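Local coordinates for protein flavodoxin (Aquifex aeolicus, PDB 2ARK) that binds FMN and probably serves as a low-potential electron donor to a number of redox enzymes, at residues A[125-135]-A[149-160]. Sequence-based numbering, arbitrary orientation.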
ATOM      1  N   VAL A 125      11.580  -6.567   9.500  1.00 26.69           N
ATOM      2  CA  VAL A 125      12.570  -6.619  10.587  1.00 25.90           C
ATOM      3  C   VAL A 125      12.912  -5.265  11.155  1.00 25.69           C
ATOM      4  O   VAL A 125      13.198  -4.334  10.428  1.00 25.99           O
ATOM      5  CB  VAL A 125      13.870  -7.358  10.147  1.00 26.33           C
ATOM      6  CG1 VAL A 125      14.906  -7.320  11.239  1.00 24.59           C
ATOM      7  CG2 VAL A 125      13.566  -8.792   9.771  1.00 24.95           C
ATOM      8  N   THR A 126      12.884  -5.159  12.476  1.00 26.38           N
ATOM      9  CA  THR A 126      13.194  -3.894  13.162  1.00 25.82           C
ATOM     10  C   THR A 126      14.691  -3.593  13.205  1.00 25.34           C
ATOM     11  O   THR A 126      15.098  -2.435  13.193  1.00 25.36           O
ATOM     12  CB  THR A 126      12.694  -3.918  14.604  1.00 26.13           C
ATOM     13  OG1 THR A 126      13.061  -5.159  15.196  1.00 25.80           O
ATOM     14  CG2 THR A 126      11.159  -3.761  14.669  1.00 26.60           C
ATOM     15  N   ASP A 127      15.502  -4.643  13.276  1.00 24.86           N
ATOM     16  CA  ASP A 127      16.964  -4.514  13.388  1.00 24.88           C
ATOM     17  C   ASP A 127      17.564  -3.427  12.511  1.00 24.82           C
ATOM     18  O   ASP A 127      17.249  -3.318  11.333  1.00 23.18           O
ATOM     19  CB  ASP A 127      17.663  -5.839  13.049  1.00 24.31           C
ATOM     20  CG  ASP A 127      17.227  -6.954  13.940  1.00 24.28           C
ATOM     21  OD1 ASP A 127      16.153  -6.807  14.594  1.00 23.97           O
ATOM     22  OD2 ASP A 127      17.965  -7.960  14.000  1.00 22.43           O
ATOM     23  N   TYR A 128      18.424  -2.618  13.127  1.00 25.25           N
ATOM     24  CA  TYR A 128      19.331  -1.778  12.375  1.00 25.78           C
ATOM     25  C   TYR A 128      20.665  -2.479  12.234  1.00 26.34           C
ATOM     26  O   TYR A 128      21.334  -2.864  13.198  1.00 27.01           O
ATOM     27  CB  TYR A 128      19.525  -0.439  13.018  1.00 25.68           C
ATOM     28  CG  TYR A 128      18.511   0.583  12.626  1.00 25.80           C
ATOM     29  CD1 TYR A 128      17.159   0.437  12.987  1.00 26.38           C
ATOM     30  CD2 TYR A 128      18.902   1.737  11.939  1.00 25.04           C
ATOM     31  CE1 TYR A 128      16.206   1.418  12.652  1.00 25.53           C
ATOM     32  CE2 TYR A 128      17.976   2.729  11.615  1.00 25.52           C
ATOM     33  CZ  TYR A 128      16.631   2.556  11.973  1.00 25.68           C
ATOM     34  OH  TYR A 128      15.734   3.534  11.660  1.00 26.33           O
ATOM     35  N   VAL A 129      21.039  -2.605  10.991  1.00 26.39           N
ATOM     36  CA  VAL A 129      22.077  -3.462  10.572  1.00 27.23           C
ATOM     37  C   VAL A 129      23.201  -2.495  10.179  1.00 27.82           C
ATOM     38  O   VAL A 129      24.359  -2.860  10.022  1.00 28.81           O
ATOM     39  CB  VAL A 129      21.435  -4.306   9.464  1.00 27.22           C
ATOM     40  CG1 VAL A 129      21.988  -4.030   8.080  1.00 27.18           C
ATOM     41  CG2 VAL A 129      21.273  -5.764   9.888  1.00 26.16           C
ATOM     42  N   GLY A 130      22.825  -1.230  10.085  1.00 28.39           N
ATOM     43  CA  GLY A 130      23.748  -0.114   9.904  1.00 28.82           C
ATOM     44  C   GLY A 130      23.117   1.097  10.570  1.00 29.17           C
ATOM     45  O   GLY A 130      21.918   1.116  10.840  1.00 29.37           O
ATOM     46  N   LYS A 131      23.923   2.113  10.826  1.00 29.70           N
ATOM     47  CA  LYS A 131      23.500   3.288  11.592  1.00 29.71           C
ATOM     48  C   LYS A 131      22.218   3.894  11.002  1.00 29.22           C
ATOM     49  O   LYS A 131      21.333   4.326  11.743  1.00 28.67           O
ATOM     50  CB  LYS A 131      24.634   4.307  11.597  1.00 29.51           C
ATOM     51  CG  LYS A 131      24.645   5.267  12.739  1.00 31.79           C
ATOM     52  CD  LYS A 131      26.020   5.957  12.739  1.00 36.11           C
ATOM     53  CE  LYS A 131      26.505   6.321  14.145  1.00 36.11           C
ATOM     54  NZ  LYS A 131      27.964   6.461  14.123  1.00 35.25           N
ATOM     55  N   LYS A 132      22.143   3.911   9.668  1.00 28.53           N
ATOM     56  CA  LYS A 132      20.974   4.399   8.924  1.00 28.11           C
ATOM     57  C   LYS A 132      20.473   3.324   7.943  1.00 26.86           C
ATOM     58  O   LYS A 132      20.030   3.631   6.836  1.00 26.85           O
ATOM     59  CB  LYS A 132      21.340   5.675   8.150  1.00 28.48           C
ATOM     60  CG  LYS A 132      21.523   6.862   9.020  1.00 31.12           C
ATOM     61  CD  LYS A 132      21.470   8.182   8.261  1.00 35.36           C
ATOM     62  CE  LYS A 132      21.061   9.316   9.235  1.00 37.94           C
ATOM     63  NZ  LYS A 132      19.755   8.999  10.000  1.00 37.65           N
ATOM     64  N   PHE A 133      20.571   2.064   8.333  1.00 25.50           N
ATOM     65  CA  PHE A 133      20.236   1.005   7.424  1.00 24.62           C
ATOM     66  C   PHE A 133      19.401  -0.094   8.093  1.00 24.82           C
ATOM     67  O   PHE A 133      19.880  -0.798   8.995  1.00 24.09           O
ATOM     68  CB  PHE A 133      21.487   0.438   6.718  1.00 24.44           C
ATOM     69  CG  PHE A 133      21.188  -0.119   5.361  1.00 23.56           C
ATOM     70  CD1 PHE A 133      20.813  -1.455   5.206  1.00 24.15           C
ATOM     71  CD2 PHE A 133      21.209   0.699   4.244  1.00 24.26           C
ATOM     72  CE1 PHE A 133      20.467  -1.969   3.953  1.00 24.89           C
ATOM     73  CE2 PHE A 133      20.898   0.194   2.973  1.00 25.56           C
ATOM     74  CZ  PHE A 133      20.511  -1.142   2.830  1.00 26.49           C
ATOM     75  N   THR A 134      18.162  -0.248   7.605  1.00 24.51           N
ATOM     76  CA  THR A 134      17.226  -1.214   8.167  1.00 23.91           C
ATOM     77  C   THR A 134      16.424  -1.997   7.113  1.00 25.14           C
ATOM     78  O   THR A 134      16.758  -1.991   5.923  1.00 25.90           O
ATOM     79  CB  THR A 134      16.350  -0.579   9.271  1.00 23.25           C
ATOM     80  OG1 THR A 134      15.711  -1.605  10.023  1.00 21.21           O
ATOM     81  CG2 THR A 134      15.316   0.411   8.723  1.00 21.88           C
ATOM     82  N   LEU A 135      15.381  -2.703   7.550  1.00 25.86           N
ATOM     83  CA  LEU A 135      14.684  -3.632   6.674  1.00 25.03           C
ATOM     84  C   LEU A 135      13.266  -3.898   7.183  1.00 25.52           C
ATOM     85  O   LEU A 135      12.788  -5.051   7.232  1.00 25.76           O
ATOM     86  CB  LEU A 135      15.513  -4.920   6.506  1.00 24.91           C
ATOM     87  CG  LEU A 135      16.005  -5.780   7.686  1.00 24.33           C
ATOM     88  CD1 LEU A 135      15.973  -7.268   7.282  1.00 20.73           C
ATOM     89  CD2 LEU A 135      17.411  -5.346   8.179  1.00 21.93           C
ATOM     90  N   GLU A 149      26.604  -3.239   5.224  1.00 34.57           N
ATOM     91  CA  GLU A 149      25.247  -3.172   5.756  1.00 34.60           C
ATOM     92  C   GLU A 149      24.182  -3.728   4.777  1.00 33.74           C
ATOM     93  O   GLU A 149      23.208  -4.359   5.215  1.00 33.31           O
ATOM     94  CB  GLU A 149      24.912  -1.762   6.274  1.00 34.32           C
ATOM     95  CG  GLU A 149      25.066  -0.622   5.272  1.00 35.40           C
ATOM     96  CD  GLU A 149      24.959   0.767   5.933  1.00 36.29           C
ATOM     97  OE1 GLU A 149      24.542   1.738   5.251  1.00 37.19           O
ATOM     98  OE2 GLU A 149      25.284   0.886   7.141  1.00 38.50           O
ATOM     99  N   GLU A 150      24.394  -3.535   3.470  1.00 32.66           N
ATOM    100  CA  GLU A 150      23.513  -4.109   2.457  1.00 32.19           C
ATOM    101  C   GLU A 150      23.557  -5.624   2.487  1.00 31.92           C
ATOM    102  O   GLU A 150      22.515  -6.268   2.407  1.00 31.83           O
ATOM    103  CB  GLU A 150      23.856  -3.606   1.061  1.00 31.96           C
ATOM    104  CG  GLU A 150      23.529  -2.155   0.904  1.00 33.19           C
ATOM    105  CD  GLU A 150      23.987  -1.568  -0.411  1.00 35.22           C
ATOM    106  OE1 GLU A 150      24.970  -2.067  -1.014  1.00 35.57           O
ATOM    107  OE2 GLU A 150      23.336  -0.592  -0.845  1.00 37.07           O
ATOM    108  N   LYS A 151      24.767  -6.184   2.614  1.00 31.43           N
ATOM    109  CA  LYS A 151      24.939  -7.641   2.679  1.00 31.01           C
ATOM    110  C   LYS A 151      24.297  -8.175   3.958  1.00 29.77           C
ATOM    111  O   LYS A 151      23.621  -9.213   3.945  1.00 29.22           O
ATOM    112  CB  LYS A 151      26.417  -8.044   2.514  1.00 30.64           C
ATOM    113  CG  LYS A 151      27.017  -7.553   1.168  1.00 33.24           C
ATOM    114  CD  LYS A 151      28.193  -8.388   0.606  1.00 32.41           C
ATOM    115  CE  LYS A 151      29.590  -7.746   0.828  1.00 37.88           C
ATOM    116  NZ  LYS A 151      30.756  -8.428   0.076  1.00 36.09           N
ATOM    117  N   GLU A 152      24.457  -7.410   5.039  1.00 29.18           N
ATOM    118  CA  GLU A 152      23.974  -7.797   6.370  1.00 28.22           C
ATOM    119  C   GLU A 152      22.459  -7.718   6.499  1.00 27.86           C
ATOM    120  O   GLU A 152      21.865  -8.568   7.152  1.00 27.81           O
ATOM    121  CB  GLU A 152      24.693  -7.012   7.487  1.00 27.94           C
ATOM    122  CG  GLU A 152      24.498  -7.556   8.919  1.00 26.79           C
ATOM    123  CD  GLU A 152      24.732  -9.069   9.075  1.00 28.50           C
ATOM    124  OE1 GLU A 152      23.991  -9.690   9.867  1.00 28.45           O
ATOM    125  OE2 GLU A 152      25.636  -9.651   8.412  1.00 29.30           O
ATOM    126  N   ALA A 153      21.839  -6.718   5.863  1.00 27.50           N
ATOM    127  CA  ALA A 153      20.362  -6.632   5.786  1.00 26.39           C
ATOM    128  C   ALA A 153      19.770  -7.936   5.242  1.00 26.51           C
ATOM    129  O   ALA A 153      18.777  -8.437   5.768  1.00 25.86           O
ATOM    130  CB  ALA A 153      19.941  -5.452   4.917  1.00 25.48           C
ATOM    131  N   CYS A 154      20.410  -8.469   4.194  1.00 26.68           N
ATOM    132  CA  CYS A 154      19.962  -9.663   3.488  1.00 27.62           C
ATOM    133  C   CYS A 154      20.088 -10.868   4.361  1.00 27.30           C
ATOM    134  O   CYS A 154      19.172 -11.649   4.478  1.00 28.74           O
ATOM    135  CB  CYS A 154      20.766  -9.884   2.209  1.00 27.26           C
ATOM    136  SG  CYS A 154      20.428  -8.666   0.909  1.00 32.23           S
ATOM    137  N   ARG A 155      21.236 -11.010   4.980  1.00 27.38           N
ATOM    138  CA  ARG A 155      21.441 -12.027   5.967  1.00 26.72           C
ATOM    139  C   ARG A 155      20.436 -11.943   7.115  1.00 27.11           C
ATOM    140  O   ARG A 155      19.860 -12.966   7.509  1.00 27.50           O
ATOM    141  CB  ARG A 155      22.857 -11.925   6.494  1.00 26.80           C
ATOM    142  CG  ARG A 155      23.947 -12.275   5.506  1.00 24.33           C
ATOM    143  CD  ARG A 155      25.279 -12.508   6.270  1.00 24.91           C
ATOM    144  NE  ARG A 155      26.414 -12.467   5.350  1.00 25.98           N
ATOM    145  CZ  ARG A 155      27.192 -11.402   5.147  1.00 27.39           C
ATOM    146  NH1 ARG A 155      26.990 -10.278   5.838  1.00 27.80           N
ATOM    147  NH2 ARG A 155      28.191 -11.464   4.259  1.00 26.13           N
ATOM    148  N   ARG A 156      20.210 -10.744   7.643  1.00 26.79           N
ATOM    149  CA  ARG A 156      19.308 -10.591   8.788  1.00 27.07           C
ATOM    150  C   ARG A 156      17.872 -11.074   8.523  1.00 27.67           C
ATOM    151  O   ARG A 156      17.241 -11.690   9.408  1.00 27.82           O
ATOM    152  CB  ARG A 156      19.281  -9.152   9.316  1.00 26.91           C
ATOM    153  CG  ARG A 156      18.550  -9.026  10.658  1.00 26.45           C
ATOM    154  CD  ARG A 156      19.283  -9.859  11.753  1.00 27.58           C
ATOM    155  NE  ARG A 156      20.717  -9.625  11.644  1.00 25.84           N
ATOM    156  CZ  ARG A 156      21.367  -8.649  12.263  1.00 23.61           C
ATOM    157  NH1 ARG A 156      22.659  -8.509  12.063  1.00 20.60           N
ATOM    158  NH2 ARG A 156      20.741  -7.834  13.091  1.00 22.53           N
ATOM    159  N   LEU A 157      17.364 -10.779   7.322  1.00 27.44           N
ATOM    160  CA  LEU A 157      16.066 -11.276   6.901  1.00 27.04           C
ATOM    161  C   LEU A 157      15.923 -12.785   7.059  1.00 27.17           C
ATOM    162  O   LEU A 157      14.978 -13.250   7.678  1.00 26.71           O
ATOM    163  CB  LEU A 157      15.764 -10.860   5.466  1.00 26.38           C
ATOM    164  CG  LEU A 157      14.284 -11.143   5.095  1.00 26.47           C
ATOM    165  CD1 LEU A 157      13.253 -10.161   5.801  1.00 24.91           C
ATOM    166  CD2 LEU A 157      14.120 -11.171   3.612  1.00 22.09           C
ATOM    167  N   GLY A 158      16.871 -13.544   6.494  1.00 27.82           N
ATOM    168  CA  GLY A 158      16.846 -14.999   6.555  1.00 27.25           C
ATOM    169  C   GLY A 158      16.994 -15.514   7.970  1.00 27.27           C
ATOM    170  O   GLY A 158      16.345 -16.502   8.341  1.00 27.50           O
ATOM    171  N   ARG A 159      17.862 -14.847   8.738  1.00 26.86           N
ATOM    172  CA  ARG A 159      18.077 -15.070  10.178  1.00 26.98           C
ATOM    173  C   ARG A 159      16.773 -14.960  10.971  1.00 26.45           C
ATOM    174  O   ARG A 159      16.437 -15.857  11.741  1.00 25.97           O
ATOM    175  CB  ARG A 159      19.026 -13.994  10.721  1.00 27.03           C
ATOM    176  CG  ARG A 159      20.005 -14.386  11.793  1.00 27.44           C
ATOM    177  CD  ARG A 159      19.522 -15.341  12.873  1.00 31.19           C
ATOM    178  NE  ARG A 159      20.489 -16.418  12.981  1.00 34.62           N
ATOM    179  CZ  ARG A 159      21.311 -16.676  13.993  1.00 33.69           C
ATOM    180  NH1 ARG A 159      21.296 -16.002  15.127  1.00 35.85           N
ATOM    181  NH2 ARG A 159      22.140 -17.678  13.858  1.00 33.34           N
ATOM    182  N   ARG A 160      16.079 -13.833  10.809  1.00 26.03           N
ATOM    183  CA  ARG A 160      14.829 -13.605  11.511  1.00 26.18           C
ATOM    184  C   ARG A 160      13.741 -14.570  11.038  1.00 26.78           C
ATOM    185  O   ARG A 160      12.945 -15.052  11.840  1.00 27.67           O
ATOM    186  CB  ARG A 160      14.400 -12.135  11.418  1.00 25.60           C
ATOM    187  CG  ARG A 160      13.282 -11.710  12.401  1.00 24.74           C
ATOM    188  CD  ARG A 160      13.577 -11.915  13.902  1.00 24.18           C
ATOM    189  NE  ARG A 160      14.974 -11.660  14.275  1.00 26.91           N
ATOM    190  CZ  ARG A 160      15.542 -10.448  14.376  1.00 26.23           C
ATOM    191  NH1 ARG A 160      14.843  -9.339  14.141  1.00 22.81           N
ATOM    192  NH2 ARG A 160      16.823 -10.353  14.714  1.00 24.64           N
TER
HETATM  193  O   HOH W   1      22.123  -5.314  13.904  1.00 24.44           O
HETATM  194  O   HOH W   2      24.030   3.335   7.662  1.00 30.76           O
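The V125-L135 hairpin, with a classic beta bulge where V129 N and G130 N both bond F133 O, lies against helix 149-160; strand 133-135 runs 27° from the helix direction and 8.6 Å from its axis, strand 125-128 steeply against it at 137°. In this flavodoxin-like fold the hairpin extends from the end of sheet strand 121-128 and the helix packs on it, L157 also touching C92 and F94 of the adjacent strand 90-97. A153 CB sits at the F133 ring edge, in its plane, 3.7 Å from CE1, and V129 CG1 and L135 CD2 close around the same methyl. The F133 ring crosses the E149 side chain obliquely, ring and carboxylate planes 27° apart. Water 2 links E149 OE2 to K132 N. Further along, V129 CG2 covers one face of the R156 guanidinium, whose NH1 is held by E152 OE1 at 2.8 Å; NH2 also reaches Y128 O through water 1. D127 ties the two arginines together, and R185 adds a further salt bridge to OD1. R160 grips the D127 carboxylate end-on, NH1 meeting D127 OD1 from above the carboxylate plane (2.9 Å) and NH2 meeting D127 OD2 on the syn side (2.7 Å), while R156 NH2 takes the anti side of OD2 at 2.9 Å.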